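Putative sugar binding protein (Bacteroides vulgatus ATCC 8482, PDB 3KEZ) probably binds sugars at the outer membrane as a calcium-containing member of the SusD family of nutrient-binding proteins. Local coordinates at residues 256-261 / 329-334. Residues are numbered along the deposited sequence; the frame is centred on the assembly and turned at random.
Sequences LFEIVN and DANIPL. With CA (calcium ion), chain C.
Asn331 links 256-261 and 329-334 through both ends of its amide, CG lying beside its own backbone N (chi1 -67°). Asn331 OD1 sits 2.5 Å from the calcium ion and also accepts a hydrogen bond from the backbone N of Asn261, which lies above the amide plane. Asn331 ND2 points the other way and donates to Glu258 OE2 at 3.0 Å. That bond leaves nearly within the amide plane but meets the carboxylate from above its own, the two flat groups standing 90° apart; OE1 of the extended Glu258 chain forms a salt bridge with Lys190. On the opposite face of this short antiparallel ladder, Ile259 and Ile332, a hydrogen-bonded pair, lie side by side with CB to CB at 3.7 Å. Leu334 prolongs the apolar row beside Ile259, and Leu334 CD2 lies 3.8 Å from Phe257 CE2. Asn261 turns its side chain toward 329-334, where ND2 gives an almost straight bond (173°) to Ala330 O and a second one to Ser41. Asn261 O and Asp329 O each bind calcium at 2.4 Å, and Gln322, Glu325 and water complete the site. An alanine at Asn331 would probably weaken the calcium site and leave Glu258 less firmly oriented. Coordination by OD1 is likely to polarise the amide, making ND2 a better donor to the carboxylate; the calcium itself joins loop residues adjoining the two strands.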
loop_
_atom_site.group_PDB
_atom_site.type_symbol
_atom_site.label_atom_id
_atom_site.label_comp_id
_atom_site.label_asym_id
_atom_site.label_seq_id
_atom_site.Cartn_x
_atom_site.Cartn_y
_atom_site.Cartn_z
ATOM N N LEU A 256 5.631 9.893 3.762
ATOM C CA LEU A 256 4.947 10.884 2.968
ATOM C C LEU A 256 3.435 10.813 3.192
ATOM O O LEU A 256 2.709 11.792 2.978
ATOM C CB LEU A 256 5.295 10.687 1.496
ATOM C CG LEU A 256 6.779 10.696 1.121
ATOM C CD1 LEU A 256 6.982 10.431 -0.441
ATOM C CD2 LEU A 256 7.458 12.028 1.512
ATOM N N PHE A 257 2.943 9.649 3.586
ATOM C CA PHE A 257 1.563 9.549 4.041
ATOM C C PHE A 257 1.484 8.520 5.145
ATOM O O PHE A 257 1.815 7.340 4.949
ATOM C CB PHE A 257 0.614 9.213 2.896
ATOM C CG PHE A 257 -0.842 9.028 3.319
ATOM C CD1 PHE A 257 -1.448 9.897 4.223
ATOM C CD2 PHE A 257 -1.617 8.041 2.739
ATOM C CE1 PHE A 257 -2.766 9.757 4.574
ATOM C CE2 PHE A 257 -2.956 7.881 3.092
ATOM C CZ PHE A 257 -3.535 8.759 4.018
ATOM N N GLU A 258 1.040 9.007 6.303
ATOM C CA GLU A 258 0.994 8.260 7.552
ATOM C C GLU A 258 -0.479 8.126 7.987
ATOM O O GLU A 258 -1.220 9.111 7.958
ATOM C CB GLU A 258 1.828 9.014 8.609
ATOM C CG GLU A 258 1.987 8.268 9.928
ATOM C CD GLU A 258 3.003 8.886 10.881
ATOM O OE1 GLU A 258 3.168 10.121 10.928
ATOM O OE2 GLU A 258 3.610 8.113 11.612
ATOM N N ILE A 259 -0.926 6.897 8.282
ATOM C CA ILE A 259 -2.164 6.696 9.013
ATOM C C ILE A 259 -1.822 6.904 10.488
ATOM O O ILE A 259 -0.939 6.203 11.039
ATOM C CB ILE A 259 -2.806 5.290 8.812
ATOM C CG1 ILE A 259 -3.084 4.983 7.323
ATOM C CG2 ILE A 259 -4.060 5.134 9.675
ATOM C CD1 ILE A 259 -4.041 5.968 6.604
ATOM N N VAL A 260 -2.497 7.880 11.108
ATOM C CA VAL A 260 -2.309 8.224 12.520
ATOM C C VAL A 260 -3.359 7.518 13.386
ATOM O O VAL A 260 -4.565 7.749 13.235
ATOM C CB VAL A 260 -2.381 9.742 12.749
ATOM C CG1 VAL A 260 -2.241 10.078 14.246
ATOM C CG2 VAL A 260 -1.267 10.449 11.936
ATOM N N ASN A 261 -2.884 6.633 14.243
ATOM C CA ASN A 261 -3.697 5.931 15.238
ATOM C C ASN A 261 -3.346 6.449 16.639
ATOM O O ASN A 261 -2.168 6.653 16.964
ATOM C CB ASN A 261 -3.421 4.415 15.133
ATOM C CG ASN A 261 -3.968 3.815 13.840
ATOM O OD1 ASN A 261 -5.056 4.186 13.402
ATOM N ND2 ASN A 261 -3.207 2.897 13.210
ATOM N N ASP A 329 -1.804 0.922 18.763
ATOM C CA ASP A 329 -2.022 2.222 18.184
ATOM C C ASP A 329 -0.839 2.731 17.379
ATOM O O ASP A 329 -0.773 3.926 17.065
ATOM C CB ASP A 329 -2.431 3.184 19.281
ATOM C CG ASP A 329 -3.706 2.747 19.950
ATOM O OD1 ASP A 329 -4.618 2.315 19.205
ATOM O OD2 ASP A 329 -3.782 2.788 21.199
ATOM N N ALA A 330 0.043 1.816 16.956
ATOM C CA ALA A 330 1.122 2.161 16.046
ATOM C C ALA A 330 0.534 2.742 14.781
ATOM O O ALA A 330 -0.481 2.235 14.247
ATOM C CB ALA A 330 1.978 0.943 15.719
ATOM N N ASN A 331 1.178 3.808 14.309
ATOM C CA ASN A 331 0.862 4.427 13.032
ATOM C C ASN A 331 1.285 3.516 11.900
ATOM O O ASN A 331 2.136 2.648 12.086
ATOM C CB ASN A 331 1.569 5.793 12.900
ATOM C CG ASN A 331 1.039 6.857 13.906
ATOM O OD1 ASN A 331 0.089 6.597 14.639
ATOM N ND2 ASN A 331 1.655 8.061 13.915
ATOM N N ILE A 332 0.659 3.722 10.746
ATOM C CA ILE A 332 0.930 2.985 9.528
ATOM C C ILE A 332 1.721 3.855 8.543
ATOM O O ILE A 332 1.234 4.883 8.101
ATOM C CB ILE A 332 -0.386 2.538 8.848
ATOM C CG1 ILE A 332 -1.370 2.003 9.902
ATOM C CG2 ILE A 332 -0.051 1.534 7.718
ATOM C CD1 ILE A 332 -0.974 0.664 10.608
ATOM N N PRO A 333 2.975 3.485 8.249
ATOM C CA PRO A 333 3.786 4.233 7.279
ATOM C C PRO A 333 3.415 3.860 5.843
ATOM O O PRO A 333 4.201 3.223 5.145
ATOM C CB PRO A 333 5.207 3.808 7.639
ATOM C CG PRO A 333 5.060 2.386 8.053
ATOM C CD PRO A 333 3.699 2.301 8.756
ATOM N N LEU A 334 2.243 4.317 5.410
ATOM C CA LEU A 334 1.581 3.772 4.237
ATOM C C LEU A 334 2.306 4.065 2.920
ATOM O O LEU A 334 2.364 3.217 2.053
ATOM C CB LEU A 334 0.145 4.302 4.191
ATOM C CG LEU A 334 -0.854 3.481 3.401
ATOM C CD1 LEU A 334 -0.880 2.046 3.935
ATOM C CD2 LEU A 334 -2.184 4.168 3.538
HETATM CA CA CA C . 0.183 6.085 17.099
HETATM O O HOH W 1 0.662 8.603 17.507
#